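Local atomic coordinates of transaminase (Bacillus megaterium, PDB entry 5G0A), a protein that catalyses S-selective amino-group transfer as a class III, pyridoxal-5'-phosphate-dependent omega-transaminase, probably shuttling the amino group between amines and carbonyl compounds. Residues N63-I75 / A339-F353. Numbering follows the deposited sequence.
Sequences NLGQKNQKVNAAI and AAVCANLEVMMEENF. Unlike the reference sequence in segment 63-75: Q69 (reference Pro).
With CG turned anti to the backbone N (chi1 -151°), L64 carries its CD1 methyl over one face of the F353 ring, a CH-pi contact 3.9 Å from the centroid, while the same methyl also meets V347 CG1 and M348 CG. Shortening L64 to an alanine is likely to leave a gap facing V347, M348 and that ring. K70 swings CG anti to its carbonyl carbon (chi1 -66°) and runs extended, so that NZ makes a salt-bridge network with E350 OE2 (2.8 Å, anti side, tilted out of the carboxylate plane) and E351 OE2 (2.6 Å, nearly end-on to its C-O bond). A water accepting from N68 ND2 and donating to E351 OE2 ties in the N-cap residue, whose OD1 accepts a capping hydrogen bond from V71 N. The case illustrates knobs-into-holes packing: helices 69-75 and 339-350, axes 8.6 Å apart, run roughly antiparallel (152°), and V71 sits among A340, A343, N344 and V347. Two alanines, A74 and A343, press CB on CB at a tight 3.4 Å. Within this class III aminotransferase fold, with the N63 side chain about 10 Å from PLP, S302 OG hydrogen-bonds L64 N and N344 OD1, helix 92-105 packs against helix 335-350, and N72 ND2 of helix 69-78 hydrogen-bonds the carbonyls of L79 and Y82 of the second subunit.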
loop_
_atom_site.group_PDB
_atom_site.type_symbol
_atom_site.label_atom_id
_atom_site.label_comp_id
_atom_site.label_asym_id
_atom_site.label_seq_id
_atom_site.Cartn_x
_atom_site.Cartn_y
_atom_site.Cartn_z
ATOM N N ASN B 63 29.207 -24.366 -0.685
ATOM C CA ASN B 63 30.410 -24.035 0.112
ATOM C C ASN B 63 31.320 -25.238 0.402
ATOM O O ASN B 63 32.547 -25.158 0.257
ATOM C CB ASN B 63 29.991 -23.356 1.425
ATOM C CG ASN B 63 29.244 -22.044 1.179
ATOM O OD1 ASN B 63 28.532 -21.899 0.172
ATOM N ND2 ASN B 63 29.401 -21.084 2.095
ATOM N N LEU B 64 30.707 -26.350 0.779
ATOM C CA LEU B 64 31.461 -27.552 1.153
ATOM C C LEU B 64 32.103 -28.277 -0.034
ATOM O O LEU B 64 32.921 -29.191 0.164
ATOM C CB LEU B 64 30.541 -28.519 1.896
ATOM C CG LEU B 64 31.207 -29.445 2.924
ATOM C CD1 LEU B 64 31.537 -28.662 4.200
ATOM C CD2 LEU B 64 30.252 -30.581 3.229
ATOM N N GLY B 65 31.749 -27.871 -1.250
ATOM C CA GLY B 65 32.042 -28.653 -2.454
ATOM C C GLY B 65 30.860 -29.492 -2.920
ATOM O O GLY B 65 29.996 -29.885 -2.137
ATOM N N GLN B 66 30.835 -29.774 -4.218
ATOM C CA GLN B 66 29.768 -30.548 -4.816
ATOM C C GLN B 66 29.856 -31.996 -4.405
ATOM O O GLN B 66 30.940 -32.599 -4.489
ATOM C CB GLN B 66 29.892 -30.504 -6.342
ATOM C CG GLN B 66 29.566 -29.146 -6.967
ATOM C CD GLN B 66 28.082 -28.946 -7.199
ATOM O OE1 GLN B 66 27.259 -29.834 -6.904
ATOM N NE2 GLN B 66 27.728 -27.787 -7.748
ATOM N N LYS B 67 28.722 -32.560 -4.006
ATOM C CA LYS B 67 28.614 -34.028 -3.791
ATOM C C LYS B 67 29.662 -34.525 -2.805
ATOM O O LYS B 67 30.436 -35.478 -3.057
ATOM C CB LYS B 67 28.660 -34.781 -5.140
ATOM C CG LYS B 67 28.094 -36.205 -5.092
ATOM C CD LYS B 67 28.192 -36.900 -6.447
ATOM C CE LYS B 67 29.605 -37.380 -6.755
ATOM N NZ LYS B 67 29.819 -37.421 -8.245
ATOM N N ASN B 68 29.698 -33.868 -1.658
ATOM C CA ASN B 68 30.540 -34.313 -0.568
ATOM C C ASN B 68 30.033 -35.658 -0.060
ATOM O O ASN B 68 28.865 -35.811 0.303
ATOM C CB ASN B 68 30.538 -33.277 0.555
ATOM C CG ASN B 68 31.298 -33.751 1.775
ATOM O OD1 ASN B 68 30.753 -34.466 2.611
ATOM N ND2 ASN B 68 32.543 -33.321 1.908
ATOM N N GLN B 69 30.936 -36.640 -0.031
ATOM C CA GLN B 69 30.559 -38.000 0.336
ATOM C C GLN B 69 30.046 -38.138 1.752
ATOM O O GLN B 69 29.113 -38.912 1.989
ATOM C CB GLN B 69 31.734 -38.954 0.079
ATOM C CG GLN B 69 32.087 -38.976 -1.401
ATOM C CD GLN B 69 30.887 -39.308 -2.274
ATOM O OE1 GLN B 69 30.435 -38.484 -3.079
ATOM N NE2 GLN B 69 30.330 -40.507 -2.083
ATOM N N LYS B 70 30.628 -37.394 2.694
ATOM C CA LYS B 70 30.187 -37.490 4.071
ATOM C C LYS B 70 28.758 -36.931 4.255
ATOM O O LYS B 70 27.948 -37.499 5.002
ATOM C CB LYS B 70 31.174 -36.785 5.009
ATOM C CG LYS B 70 32.553 -37.424 5.084
ATOM C CD LYS B 70 33.436 -36.660 6.060
ATOM C CE LYS B 70 34.738 -37.393 6.355
ATOM N NZ LYS B 70 35.768 -36.399 6.780
ATOM N N VAL B 71 28.480 -35.800 3.605
ATOM C CA VAL B 71 27.131 -35.227 3.655
ATOM C C VAL B 71 26.124 -36.156 3.011
ATOM O O VAL B 71 25.087 -36.453 3.588
ATOM C CB VAL B 71 27.060 -33.824 3.018
ATOM C CG1 VAL B 71 25.613 -33.351 2.906
ATOM C CG2 VAL B 71 27.853 -32.851 3.882
ATOM N N ASN B 72 26.454 -36.650 1.832
ATOM C CA ASN B 72 25.518 -37.526 1.147
ATOM C C ASN B 72 25.267 -38.837 1.899
ATOM O O ASN B 72 24.125 -39.312 1.953
ATOM C CB ASN B 72 25.936 -37.712 -0.316
ATOM C CG ASN B 72 25.624 -36.484 -1.164
ATOM O OD1 ASN B 72 25.346 -35.397 -0.630
ATOM N ND2 ASN B 72 25.629 -36.653 -2.483
ATOM N N ALA B 73 26.320 -39.404 2.503
ATOM C CA ALA B 73 26.135 -40.571 3.385
ATOM C C ALA B 73 25.207 -40.244 4.558
ATOM O O ALA B 73 24.347 -41.062 4.932
ATOM C CB ALA B 73 27.470 -41.110 3.885
ATOM N N ALA B 74 25.371 -39.047 5.132
ATOM C CA ALA B 74 24.528 -38.626 6.238
ATOM C C ALA B 74 23.057 -38.510 5.800
ATOM O O ALA B 74 22.171 -38.878 6.535
ATOM C CB ALA B 74 25.018 -37.309 6.819
ATOM N N ILE B 75 22.811 -37.971 4.611
ATOM C CA ILE B 75 21.446 -37.909 4.106
ATOM C C ILE B 75 20.881 -39.305 3.893
ATOM O O ILE B 75 19.737 -39.564 4.235
ATOM C CB ILE B 75 21.344 -37.084 2.814
ATOM C CG1 ILE B 75 21.753 -35.625 3.090
ATOM C CG2 ILE B 75 19.915 -37.080 2.275
ATOM C CD1 ILE B 75 22.073 -34.845 1.826
ATOM N N ALA B 339 19.107 -33.113 8.606
ATOM C CA ALA B 339 20.248 -34.059 8.588
ATOM C C ALA B 339 21.394 -33.553 7.707
ATOM O O ALA B 339 22.570 -33.666 8.084
ATOM C CB ALA B 339 19.775 -35.450 8.165
ATOM N N ALA B 340 21.057 -33.021 6.522
ATOM C CA ALA B 340 22.008 -32.391 5.620
ATOM C C ALA B 340 22.718 -31.196 6.257
ATOM O O ALA B 340 23.954 -31.086 6.176
ATOM C CB ALA B 340 21.321 -31.985 4.313
ATOM N N VAL B 341 21.950 -30.294 6.885
ATOM C CA VAL B 341 22.559 -29.154 7.576
ATOM C C VAL B 341 23.565 -29.622 8.634
ATOM O O VAL B 341 24.698 -29.128 8.694
ATOM C CB VAL B 341 21.486 -28.234 8.214
ATOM C CG1 VAL B 341 22.144 -27.143 9.057
ATOM C CG2 VAL B 341 20.666 -27.591 7.109
ATOM N N CYS B 342 23.133 -30.557 9.473
ATOM C CA CYS B 342 23.999 -31.087 10.534
ATOM C C CYS B 342 25.296 -31.621 9.970
ATOM O O CYS B 342 26.371 -31.266 10.453
ATOM C CB CYS B 342 23.313 -32.198 11.334
ATOM S SG CYS B 342 22.031 -31.686 12.471
ATOM N N ALA B 343 25.203 -32.441 8.931
ATOM C CA ALA B 343 26.406 -33.040 8.348
ATOM C C ALA B 343 27.279 -31.992 7.662
ATOM O O ALA B 343 28.495 -32.015 7.784
ATOM C CB ALA B 343 26.041 -34.159 7.389
ATOM N N ASN B 344 26.660 -31.051 6.949
ATOM C CA ASN B 344 27.421 -29.990 6.300
ATOM C C ASN B 344 28.246 -29.194 7.324
ATOM O O ASN B 344 29.447 -28.967 7.141
ATOM C CB ASN B 344 26.445 -29.057 5.569
ATOM C CG ASN B 344 27.120 -27.855 4.981
ATOM O OD1 ASN B 344 27.944 -27.967 4.085
ATOM N ND2 ASN B 344 26.715 -26.676 5.441
ATOM N N LEU B 345 27.594 -28.799 8.418
ATOM C CA LEU B 345 28.248 -28.002 9.456
ATOM C C LEU B 345 29.321 -28.827 10.188
ATOM O O LEU B 345 30.376 -28.297 10.566
ATOM C CB LEU B 345 27.212 -27.457 10.448
ATOM C CG LEU B 345 26.216 -26.467 9.804
ATOM C CD1 LEU B 345 25.242 -25.891 10.827
ATOM C CD2 LEU B 345 26.971 -25.364 9.071
ATOM N N GLU B 346 29.040 -30.111 10.383
ATOM C CA GLU B 346 30.000 -30.987 11.097
ATOM C C GLU B 346 31.260 -31.154 10.276
ATOM O O GLU B 346 32.362 -31.091 10.822
ATOM C CB GLU B 346 29.363 -32.336 11.431
ATOM C CG GLU B 346 28.453 -32.230 12.649
ATOM C CD GLU B 346 27.506 -33.395 12.778
ATOM O OE1 GLU B 346 27.451 -34.231 11.855
ATOM O OE2 GLU B 346 26.805 -33.461 13.802
ATOM N N VAL B 347 31.097 -31.350 8.963
ATOM C CA VAL B 347 32.244 -31.463 8.049
ATOM C C VAL B 347 33.041 -30.156 7.975
ATOM O O VAL B 347 34.277 -30.156 8.049
ATOM C CB VAL B 347 31.819 -31.925 6.624
ATOM C CG1 VAL B 347 33.026 -31.927 5.683
ATOM C CG2 VAL B 347 31.184 -33.311 6.666
ATOM N N MET B 348 32.320 -29.043 7.813
ATOM C CA MET B 348 32.916 -27.721 7.820
ATOM C C MET B 348 33.768 -27.493 9.082
ATOM O O MET B 348 34.879 -26.995 8.989
ATOM C CB MET B 348 31.798 -26.680 7.702
ATOM C CG MET B 348 32.108 -25.576 6.729
ATOM S SD MET B 348 30.699 -24.471 6.575
ATOM C CE MET B 348 30.084 -24.931 4.942
ATOM N N MET B 349 33.261 -27.871 10.252
ATOM C CA MET B 349 33.993 -27.700 11.506
ATOM C C MET B 349 35.192 -28.654 11.617
ATOM O O MET B 349 36.313 -28.232 11.948
ATOM C CB MET B 349 33.067 -27.891 12.714
ATOM C CG MET B 349 32.059 -26.760 12.926
ATOM S SD MET B 349 31.070 -26.981 14.422
ATOM C CE MET B 349 30.189 -28.484 14.002
ATOM N N GLU B 350 34.947 -29.932 11.342
ATOM C CA GLU B 350 35.958 -30.980 11.550
ATOM C C GLU B 350 37.156 -30.830 10.608
ATOM O O GLU B 350 38.295 -31.157 10.986
ATOM C CB GLU B 350 35.330 -32.373 11.417
ATOM C CG GLU B 350 35.507 -33.021 10.054
ATOM C CD GLU B 350 34.543 -34.159 9.772
ATOM O OE1 GLU B 350 33.780 -34.555 10.678
ATOM O OE2 GLU B 350 34.551 -34.651 8.621
ATOM N N GLU B 351 36.906 -30.347 9.386
ATOM C CA GLU B 351 37.952 -30.233 8.373
ATOM C C GLU B 351 38.460 -28.813 8.223
ATOM O O GLU B 351 39.277 -28.527 7.343
ATOM C CB GLU B 351 37.493 -30.797 7.022
ATOM C CG GLU B 351 37.093 -32.270 7.108
ATOM C CD GLU B 351 36.831 -32.929 5.764
ATOM O OE1 GLU B 351 37.133 -32.335 4.711
ATOM O OE2 GLU B 351 36.311 -34.069 5.767
ATOM N N ASN B 352 37.965 -27.927 9.093
ATOM C CA ASN B 352 38.452 -26.553 9.162
ATOM C C ASN B 352 38.292 -25.814 7.818
ATOM O O ASN B 352 39.208 -25.158 7.326
ATOM C CB ASN B 352 39.916 -26.546 9.679
ATOM C CG ASN B 352 40.101 -27.416 10.928
ATOM O OD1 ASN B 352 39.491 -27.177 11.976
ATOM N ND2 ASN B 352 40.936 -28.436 10.812
ATOM N N PHE B 353 37.111 -25.928 7.202
ATOM C CA PHE B 353 36.868 -25.249 5.930
ATOM C C PHE B 353 36.958 -23.720 6.036
ATOM O O PHE B 353 37.313 -23.052 5.068
ATOM C CB PHE B 353 35.473 -25.593 5.391
ATOM C CG PHE B 353 35.410 -26.872 4.605
ATOM C CD1 PHE B 353 35.788 -28.081 5.178
ATOM C CD2 PHE B 353 34.933 -26.869 3.300
ATOM C CE1 PHE B 353 35.719 -29.267 4.447
ATOM C CE2 PHE B 353 34.872 -28.044 2.565
ATOM C CZ PHE B 353 35.265 -29.246 3.147
HETATM O O HOH W 1 34.779 -34.236 3.546
#